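Local coordinates for protein vacuolar aminopeptidase 1 (Saccharomyces cerevisiae, PDB 5JGF) that removes amino acids, preferably neutral or hydrophobic ones, from the N-terminus of peptides and proteins in the vacuole as a dodecameric zinc aminopeptidase, at residues L371-N376 / V400-I405; N396-Q401 / G452-N457. One frame throughout, in Å; residues are numbered along the deposited sequence.

How the contacts relate
Both contacts belong to the edge of the large mixed sheet, where strand 400-403 is the outermost strand within the chain. Contact 1 pairs this strand with its parallel neighbour 369-372. Contact 2 lies where the chain, having left helix 383-396, turns into the same strand, and holds that turn against helix 448-468. The two share Val-400 and Gln-401, and their centres are about 17 Å apart. Contact 1 is the one near the catalytic centre: the side chain of Ser-372 is about 7 Å from that of the zinc ligand Asp-344 and about 10 Å from a zinc ion. Contact 2 lies away from the zinc and substrate sites.

Contact 1. Residues L371-N376 / V400-I405; sequences LSLDPN and VQYFQI
Leu-371 and Ser-372 pair with Tyr-402 and Phe-403 as parallel neighbours, the two strands of a beta-alpha-beta unit whose connecting helix is 383-396. Three backbone hydrogen bonds make the ladder. Leu-371 N donates to Gln-401 O over 2.7 Å, Phe-403 N to Leu-371 O, and Leu-373 N to Phe-403 O at 2.9 Å and almost straight (177°).

Apolar contacts gather on the sheet face that carries Leu-371 and Tyr-402, where helix 383-396 packs against Leu-371. The side chains of Leu-371 and Tyr-402 run side by side, with Leu-371 CD2 4.1 Å from Tyr-402 CE1. Leu-373 has CG anti to its own carbonyl carbon (chi1 -56°), and its CD1 lies over one face of the Tyr-402 ring in a CH-pi contact, 4.0 Å from the centroid and displaced toward CG and CD1 of the tyrosine. Tyrosine suits the site because its ring offers a flat apolar surface while its OH hydrogen-bonds with Glu-390 OE2 of the helix.

The opposite sheet face carries Ser-372 and Phe-403. Ser-372 is small enough for this buried position, and its OG is hydrogen-bonded with Asn-346 ND2; the Phe-403 ring meets His-347, probably a substrate-binding residue, edge-to-face.

Beyond the ladder Gln-404 continues the packing. Its CG, anti to the backbone N (chi1 -180°), lies 3.3 Å from Leu-373 O, and the extended chain beyond brings NE2 to 3.7 Å from Pro-375 CD. Pro-375 also packs on Ala-117 of a second subunit.

Polar contacts begin at Asp-374, which forms an Asx turn, its OD2 accepting from Asn-376 N as well as from His-378. The other carboxylate oxygen helps hold a bridging water, which donates to Asp-374 OD1 (2.8 Å) and Leu-373 O (2.7 Å) and accepts from Ile-405 N.

Contact 2. Residues N396-Q401 / G452-N457; sequences NGDKVQ and GVKFFN
A salt bridge between Asp-398 and Lys-454 centres this surface contact, in which the turn from helix 383-396 into strand 400-403 of a beta-alpha-beta unit is held against helix 448-468. Gly-397 is the first residue to leave the helix, and its positive phi favours glycine.

Asp-398 and Lys-454 reach toward each other tip to tip, bringing OD1 to 3.0 Å from NZ in a weak hydrogen bond. Lysine suits the site: its long chain runs from the helix to the turn, leaving the backbone with CG anti to N (chi1 -177°) and bending at chi3 and chi4. The ammonium also makes a weak hydrogen bond with Gly-397 O and lies 3.1 Å from Asn-396 O, so three oxygens of the turn face its positive charge from one side.

The other carboxylate oxygen ties the turn to itself. Asn-396 ND2 donates to Asp-398 OD2 over 2.7 Å at a nearly straight 166°, arriving on the syn side but tilted out of the carboxylate plane, the oxygen close to the amide plane. An amide donor and an acidic acceptor thereby brace the bend across the glycine and help fix the carboxylate's rotation.

Phe-455 CD1 and CA back the carboxylate, while its ring packs on Val-389 and Ile-369, where a large apolar side chain suits the buried site. The Asp-398 and Phe-455 side chains cross at about a right angle, with carboxylate and ring planes 70° apart and OD2 3.8 Å from CD1. One water joins turn and helix, donating to Asp-398 OD2 and Phe-455 O, each over 2.9 Å.

Contact 1. Residues L371-N376 / V400-I405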
ATOM      1  N   LEU D 371       3.528  37.393  26.512  1.00 12.51           N
ATOM      2  CA  LEU D 371       4.674  37.676  25.673  1.00 16.37           C
ATOM      3  C   LEU D 371       4.821  36.515  24.687  1.00 15.95           C
ATOM      4  O   LEU D 371       4.753  35.348  25.084  1.00 16.58           O
ATOM      5  CB  LEU D 371       5.917  37.795  26.557  1.00 19.52           C
ATOM      6  CG  LEU D 371       7.009  38.806  26.216  1.00 24.08           C
ATOM      7  CD1 LEU D 371       6.409  40.168  25.878  1.00 24.92           C
ATOM      8  CD2 LEU D 371       7.938  38.912  27.417  1.00 24.78           C
ATOM      9  N   SER D 372       4.992  36.834  23.407  1.00 14.67           N
ATOM     10  CA  SER D 372       5.151  35.810  22.373  1.00 14.63           C
ATOM     11  C   SER D 372       6.635  35.661  22.083  1.00 16.70           C
ATOM     12  O   SER D 372       7.293  36.605  21.630  1.00 14.39           O
ATOM     13  CB  SER D 372       4.405  36.206  21.097  1.00 15.56           C
ATOM     14  OG  SER D 372       3.006  36.269  21.321  1.00 17.48           O
ATOM     15  N   LEU D 373       7.157  34.468  22.343  1.00 13.46           N
ATOM     16  CA  LEU D 373       8.572  34.198  22.157  1.00 16.02           C
ATOM     17  C   LEU D 373       8.824  33.096  21.143  1.00 15.18           C
ATOM     18  O   LEU D 373       8.127  32.082  21.131  1.00 16.59           O
ATOM     19  CB  LEU D 373       9.189  33.799  23.499  1.00 16.73           C
ATOM     20  CG  LEU D 373       9.011  34.795  24.646  1.00 20.51           C
ATOM     21  CD1 LEU D 373       8.548  34.064  25.896  1.00 20.82           C
ATOM     22  CD2 LEU D 373      10.323  35.527  24.891  1.00 22.24           C
ATOM     23  N   ASP D 374       9.828  33.302  20.298  1.00 15.19           N
ATOM     24  CA  ASP D 374      10.197  32.316  19.288  1.00 14.35           C
ATOM     25  C   ASP D 374      11.638  32.543  18.865  1.00 16.22           C
ATOM     26  O   ASP D 374      12.009  33.649  18.469  1.00 17.25           O
ATOM     27  CB  ASP D 374       9.306  32.421  18.058  1.00 14.10           C
ATOM     28  CG  ASP D 374       9.554  31.297  17.083  1.00 16.01           C
ATOM     29  OD1 ASP D 374       9.096  30.172  17.364  1.00 16.12           O
ATOM     30  OD2 ASP D 374      10.221  31.528  16.052  1.00 16.50           O
ATOM     31  N   PRO D 375      12.471  31.494  18.935  1.00 16.55           N
ATOM     32  CA  PRO D 375      13.878  31.618  18.555  1.00 17.69           C
ATOM     33  C   PRO D 375      14.169  31.499  17.058  1.00 17.22           C
ATOM     34  O   PRO D 375      15.308  31.688  16.631  1.00 16.96           O
ATOM     35  CB  PRO D 375      14.537  30.505  19.361  1.00 17.97           C
ATOM     36  CG  PRO D 375      13.488  29.413  19.300  1.00 16.13           C
ATOM     37  CD  PRO D 375      12.197  30.174  19.543  1.00 17.41           C
ATOM     38  N   ASN D 376      13.150  31.203  16.256  1.00 15.64           N
ATOM     39  CA  ASN D 376      13.371  31.050  14.824  1.00 15.98           C
ATOM     40  C   ASN D 376      12.774  32.116  13.908  1.00 14.70           C
ATOM     41  O   ASN D 376      12.443  31.841  12.755  1.00 14.46           O
ATOM     42  CB  ASN D 376      12.930  29.653  14.391  1.00 15.56           C
ATOM     43  CG  ASN D 376      13.902  28.581  14.853  1.00 16.24           C
ATOM     44  OD1 ASN D 376      15.002  28.448  14.307  1.00 15.79           O
ATOM     45  ND2 ASN D 376      13.518  27.830  15.877  1.00 16.42           N
ATOM     46  N   VAL D 400       2.799  39.239  33.596  1.00 16.51           N
ATOM     47  CA  VAL D 400       3.216  38.878  32.243  1.00 16.97           C
ATOM     48  C   VAL D 400       3.288  37.360  32.092  1.00 17.99           C
ATOM     49  O   VAL D 400       3.871  36.675  32.931  1.00 18.90           O
ATOM     50  CB  VAL D 400       4.606  39.476  31.919  1.00 17.76           C
ATOM     51  CG1 VAL D 400       5.076  39.023  30.540  1.00 19.27           C
ATOM     52  CG2 VAL D 400       4.539  40.988  31.976  1.00 19.62           C
ATOM     53  N   GLN D 401       2.688  36.840  31.026  1.00 15.35           N
ATOM     54  CA  GLN D 401       2.707  35.402  30.775  1.00 14.59           C
ATOM     55  C   GLN D 401       3.568  35.125  29.554  1.00 14.59           C
ATOM     56  O   GLN D 401       3.968  36.049  28.849  1.00 13.06           O
ATOM     57  CB  GLN D 401       1.291  34.883  30.531  1.00 13.79           C
ATOM     58  CG  GLN D 401       0.283  35.325  31.574  1.00 14.35           C
ATOM     59  CD  GLN D 401      -1.014  34.559  31.463  1.00 14.80           C
ATOM     60  OE1 GLN D 401      -1.113  33.419  31.919  1.00 12.45           O
ATOM     61  NE2 GLN D 401      -2.014  35.175  30.845  1.00 12.54           N
ATOM     62  N   TYR D 402       3.844  33.850  29.304  1.00 14.04           N
ATOM     63  CA  TYR D 402       4.675  33.455  28.172  1.00 13.37           C
ATOM     64  C   TYR D 402       3.994  32.483  27.224  1.00 14.13           C
ATOM     65  O   TYR D 402       3.191  31.649  27.645  1.00 12.12           O
ATOM     66  CB  TYR D 402       5.931  32.718  28.642  1.00 14.86           C
ATOM     67  CG  TYR D 402       7.029  33.510  29.303  1.00 16.08           C
ATOM     68  CD1 TYR D 402       7.014  34.903  29.344  1.00 17.26           C
ATOM     69  CD2 TYR D 402       8.120  32.845  29.859  1.00 17.96           C
ATOM     70  CE1 TYR D 402       8.072  35.614  29.927  1.00 17.67           C
ATOM     71  CE2 TYR D 402       9.170  33.534  30.435  1.00 20.04           C
ATOM     72  CZ  TYR D 402       9.145  34.915  30.468  1.00 19.73           C
ATOM     73  OH  TYR D 402      10.210  35.577  31.036  1.00 22.86           O
ATOM     74  N   PHE D 403       4.329  32.597  25.942  1.00 13.30           N
ATOM     75  CA  PHE D 403       3.875  31.636  24.953  1.00 14.15           C
ATOM     76  C   PHE D 403       4.989  31.400  23.945  1.00 13.76           C
ATOM     77  O   PHE D 403       5.521  32.342  23.350  1.00 14.37           O
ATOM     78  CB  PHE D 403       2.619  32.051  24.183  1.00 15.17           C
ATOM     79  CG  PHE D 403       2.233  31.042  23.124  1.00 15.74           C
ATOM     80  CD1 PHE D 403       2.728  31.147  21.826  1.00 16.05           C
ATOM     81  CD2 PHE D 403       1.499  29.909  23.466  1.00 15.12           C
ATOM     82  CE1 PHE D 403       2.507  30.132  20.886  1.00 17.34           C
ATOM     83  CE2 PHE D 403       1.272  28.888  22.536  1.00 16.79           C
ATOM     84  CZ  PHE D 403       1.780  29.001  21.245  1.00 15.32           C
ATOM     85  N   GLN D 404       5.355  30.131  23.794  1.00 13.31           N
ATOM     86  CA  GLN D 404       6.363  29.696  22.834  1.00 14.03           C
ATOM     87  C   GLN D 404       5.924  28.292  22.432  1.00 13.20           C
ATOM     88  O   GLN D 404       5.345  27.572  23.241  1.00 13.65           O
ATOM     89  CB  GLN D 404       7.769  29.650  23.452  1.00 13.25           C
ATOM     90  CG  GLN D 404       8.846  29.197  22.448  1.00 13.72           C
ATOM     91  CD  GLN D 404      10.267  29.510  22.898  1.00 16.51           C
ATOM     92  OE1 GLN D 404      10.546  30.606  23.388  1.00 16.07           O
ATOM     93  NE2 GLN D 404      11.173  28.554  22.715  1.00 14.15           N
ATOM     94  N   ILE D 405       6.180  27.909  21.186  1.00 14.03           N
ATOM     95  CA  ILE D 405       5.781  26.585  20.710  1.00 14.82           C
ATOM     96  C   ILE D 405       6.738  25.497  21.173  1.00 15.69           C
ATOM     97  O   ILE D 405       7.886  25.772  21.521  1.00 14.87           O
ATOM     98  CB  ILE D 405       5.735  26.530  19.164  1.00 13.86           C
ATOM     99  CG1 ILE D 405       7.137  26.780  18.595  1.00 15.50           C
ATOM    100  CG2 ILE D 405       4.746  27.559  18.629  1.00 13.43           C
ATOM    101  CD1 ILE D 405       7.281  26.425  17.117  1.00 15.61           C
TER
HETATM  102  O   HOH W   1       7.195  30.209  19.442  1.00 16.20           O

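Contact 2. Residues N396-Q401 / G452-N457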
ATOM      1  N   ASN D 396       4.052  48.752  36.898  1.00 25.02           N
ATOM      2  CA  ASN D 396       2.624  49.053  36.775  1.00 23.53           C
ATOM      3  C   ASN D 396       1.713  48.071  37.503  1.00 21.96           C
ATOM      4  O   ASN D 396       0.495  48.247  37.522  1.00 22.79           O
ATOM      5  CB  ASN D 396       2.231  49.100  35.289  1.00 24.80           C
ATOM      6  CG  ASN D 396       0.928  49.861  35.041  1.00 29.72           C
ATOM      7  OD1 ASN D 396       0.749  50.980  35.529  1.00 31.57           O
ATOM      8  ND2 ASN D 396       0.022  49.265  34.259  1.00 26.48           N
ATOM      9  N   GLY D 397       2.293  47.039  38.102  1.00 20.63           N
ATOM     10  CA  GLY D 397       1.478  46.068  38.804  1.00 20.45           C
ATOM     11  C   GLY D 397       0.749  45.145  37.844  1.00 20.84           C
ATOM     12  O   GLY D 397      -0.364  44.696  38.124  1.00 20.59           O
ATOM     13  N   ASP D 398       1.367  44.875  36.699  1.00 18.57           N
ATOM     14  CA  ASP D 398       0.772  43.979  35.713  1.00 19.18           C
ATOM     15  C   ASP D 398       1.489  42.644  35.771  1.00 19.64           C
ATOM     16  O   ASP D 398       2.638  42.562  36.204  1.00 18.99           O
ATOM     17  CB  ASP D 398       0.919  44.531  34.293  1.00 19.78           C
ATOM     18  CG  ASP D 398       0.124  45.792  34.069  1.00 20.04           C
ATOM     19  OD1 ASP D 398      -1.095  45.783  34.339  1.00 20.40           O
ATOM     20  OD2 ASP D 398       0.722  46.788  33.611  1.00 19.64           O
ATOM     21  N   LYS D 399       0.804  41.598  35.325  1.00 19.46           N
ATOM     22  CA  LYS D 399       1.389  40.269  35.291  1.00 19.40           C
ATOM     23  C   LYS D 399       1.701  39.950  33.828  1.00 18.50           C
ATOM     24  O   LYS D 399       0.963  40.355  32.928  1.00 16.03           O
ATOM     25  CB  LYS D 399       0.406  39.249  35.871  1.00 23.01           C
ATOM     26  CG  LYS D 399       0.097  39.448  37.360  1.00 28.40           C
ATOM     27  CD  LYS D 399       1.333  39.190  38.220  1.00 35.64           C
ATOM     28  CE  LYS D 399       0.984  38.904  39.687  1.00 40.69           C
ATOM     29  NZ  LYS D 399       0.808  40.127  40.522  1.00 44.20           N
ATOM     30  N   VAL D 400       2.799  39.239  33.596  1.00 16.51           N
ATOM     31  CA  VAL D 400       3.216  38.878  32.243  1.00 16.97           C
ATOM     32  C   VAL D 400       3.288  37.360  32.092  1.00 17.99           C
ATOM     33  O   VAL D 400       3.871  36.675  32.931  1.00 18.90           O
ATOM     34  CB  VAL D 400       4.606  39.476  31.919  1.00 17.76           C
ATOM     35  CG1 VAL D 400       5.076  39.023  30.540  1.00 19.27           C
ATOM     36  CG2 VAL D 400       4.539  40.988  31.976  1.00 19.62           C
ATOM     37  N   GLN D 401       2.688  36.840  31.026  1.00 15.35           N
ATOM     38  CA  GLN D 401       2.707  35.402  30.775  1.00 14.59           C
ATOM     39  C   GLN D 401       3.568  35.125  29.554  1.00 14.59           C
ATOM     40  O   GLN D 401       3.968  36.049  28.849  1.00 13.06           O
ATOM     41  CB  GLN D 401       1.291  34.883  30.531  1.00 13.79           C
ATOM     42  CG  GLN D 401       0.283  35.325  31.574  1.00 14.35           C
ATOM     43  CD  GLN D 401      -1.014  34.559  31.463  1.00 14.80           C
ATOM     44  OE1 GLN D 401      -1.113  33.419  31.919  1.00 12.45           O
ATOM     45  NE2 GLN D 401      -2.014  35.175  30.845  1.00 12.54           N
ATOM     46  N   GLY D 452      -5.769  43.917  29.450  1.00 13.66           N
ATOM     47  CA  GLY D 452      -5.020  44.346  28.282  1.00 13.36           C
ATOM     48  C   GLY D 452      -4.929  45.861  28.244  1.00 14.07           C
ATOM     49  O   GLY D 452      -3.846  46.429  28.073  1.00 13.67           O
ATOM     50  N   VAL D 453      -6.073  46.520  28.404  1.00 14.70           N
ATOM     51  CA  VAL D 453      -6.114  47.979  28.410  1.00 15.85           C
ATOM     52  C   VAL D 453      -5.171  48.510  29.488  1.00 15.79           C
ATOM     53  O   VAL D 453      -4.402  49.444  29.257  1.00 15.87           O
ATOM     54  CB  VAL D 453      -7.537  48.501  28.707  1.00 16.15           C
ATOM     55  CG1 VAL D 453      -7.510  50.020  28.898  1.00 16.74           C
ATOM     56  CG2 VAL D 453      -8.477  48.135  27.565  1.00 15.71           C
ATOM     57  N   LYS D 454      -5.237  47.903  30.666  1.00 16.48           N
ATOM     58  CA  LYS D 454      -4.403  48.319  31.786  1.00 17.61           C
ATOM     59  C   LYS D 454      -2.924  48.227  31.433  1.00 17.54           C
ATOM     60  O   LYS D 454      -2.153  49.149  31.701  1.00 16.41           O
ATOM     61  CB  LYS D 454      -4.711  47.459  33.017  1.00 18.53           C
ATOM     62  CG  LYS D 454      -3.951  47.866  34.272  1.00 21.53           C
ATOM     63  CD  LYS D 454      -4.477  47.114  35.492  1.00 24.19           C
ATOM     64  CE  LYS D 454      -3.385  46.313  36.184  1.00 28.18           C
ATOM     65  NZ  LYS D 454      -2.271  47.167  36.682  1.00 27.67           N
ATOM     66  N   PHE D 455      -2.523  47.121  30.817  1.00 15.80           N
ATOM     67  CA  PHE D 455      -1.128  46.963  30.446  1.00 16.10           C
ATOM     68  C   PHE D 455      -0.684  47.988  29.405  1.00 15.59           C
ATOM     69  O   PHE D 455       0.355  48.628  29.561  1.00 16.01           O
ATOM     70  CB  PHE D 455      -0.867  45.560  29.900  1.00 15.61           C
ATOM     71  CG  PHE D 455       0.523  45.382  29.381  1.00 16.02           C
ATOM     72  CD1 PHE D 455       1.593  45.256  30.259  1.00 16.65           C
ATOM     73  CD2 PHE D 455       0.773  45.405  28.016  1.00 15.80           C
ATOM     74  CE1 PHE D 455       2.894  45.158  29.782  1.00 17.90           C
ATOM     75  CE2 PHE D 455       2.070  45.309  27.528  1.00 15.62           C
ATOM     76  CZ  PHE D 455       3.134  45.186  28.412  1.00 16.35           C
ATOM     77  N   PHE D 456      -1.467  48.139  28.338  1.00 15.69           N
ATOM     78  CA  PHE D 456      -1.131  49.078  27.270  1.00 14.37           C
ATOM     79  C   PHE D 456      -1.111  50.521  27.761  1.00 17.40           C
ATOM     80  O   PHE D 456      -0.328  51.339  27.274  1.00 17.18           O
ATOM     81  CB  PHE D 456      -2.126  48.938  26.114  1.00 16.11           C
ATOM     82  CG  PHE D 456      -2.012  47.634  25.368  1.00 15.62           C
ATOM     83  CD1 PHE D 456      -3.151  46.970  24.926  1.00 14.82           C
ATOM     84  CD2 PHE D 456      -0.765  47.077  25.102  1.00 16.00           C
ATOM     85  CE1 PHE D 456      -3.052  45.765  24.231  1.00 15.77           C
ATOM     86  CE2 PHE D 456      -0.655  45.871  24.406  1.00 17.24           C
ATOM     87  CZ  PHE D 456      -1.799  45.217  23.972  1.00 15.83           C
ATOM     88  N   ASN D 457      -1.978  50.829  28.721  1.00 16.44           N
ATOM     89  CA  ASN D 457      -2.041  52.174  29.286  1.00 19.64           C
ATOM     90  C   ASN D 457      -0.722  52.397  30.020  1.00 19.49           C
ATOM     91  O   ASN D 457      -0.092  53.452  29.891  1.00 19.46           O
ATOM     92  CB  ASN D 457      -3.213  52.289  30.264  1.00 21.28           C
ATOM     93  CG  ASN D 457      -3.433  53.714  30.753  1.00 26.51           C
ATOM     94  OD1 ASN D 457      -3.805  53.934  31.902  1.00 31.55           O
ATOM     95  ND2 ASN D 457      -3.218  54.685  29.875  1.00 27.48           N
TER
HETATM   96  O   HOH W   2       2.289  48.211  31.683  1.00 17.77           O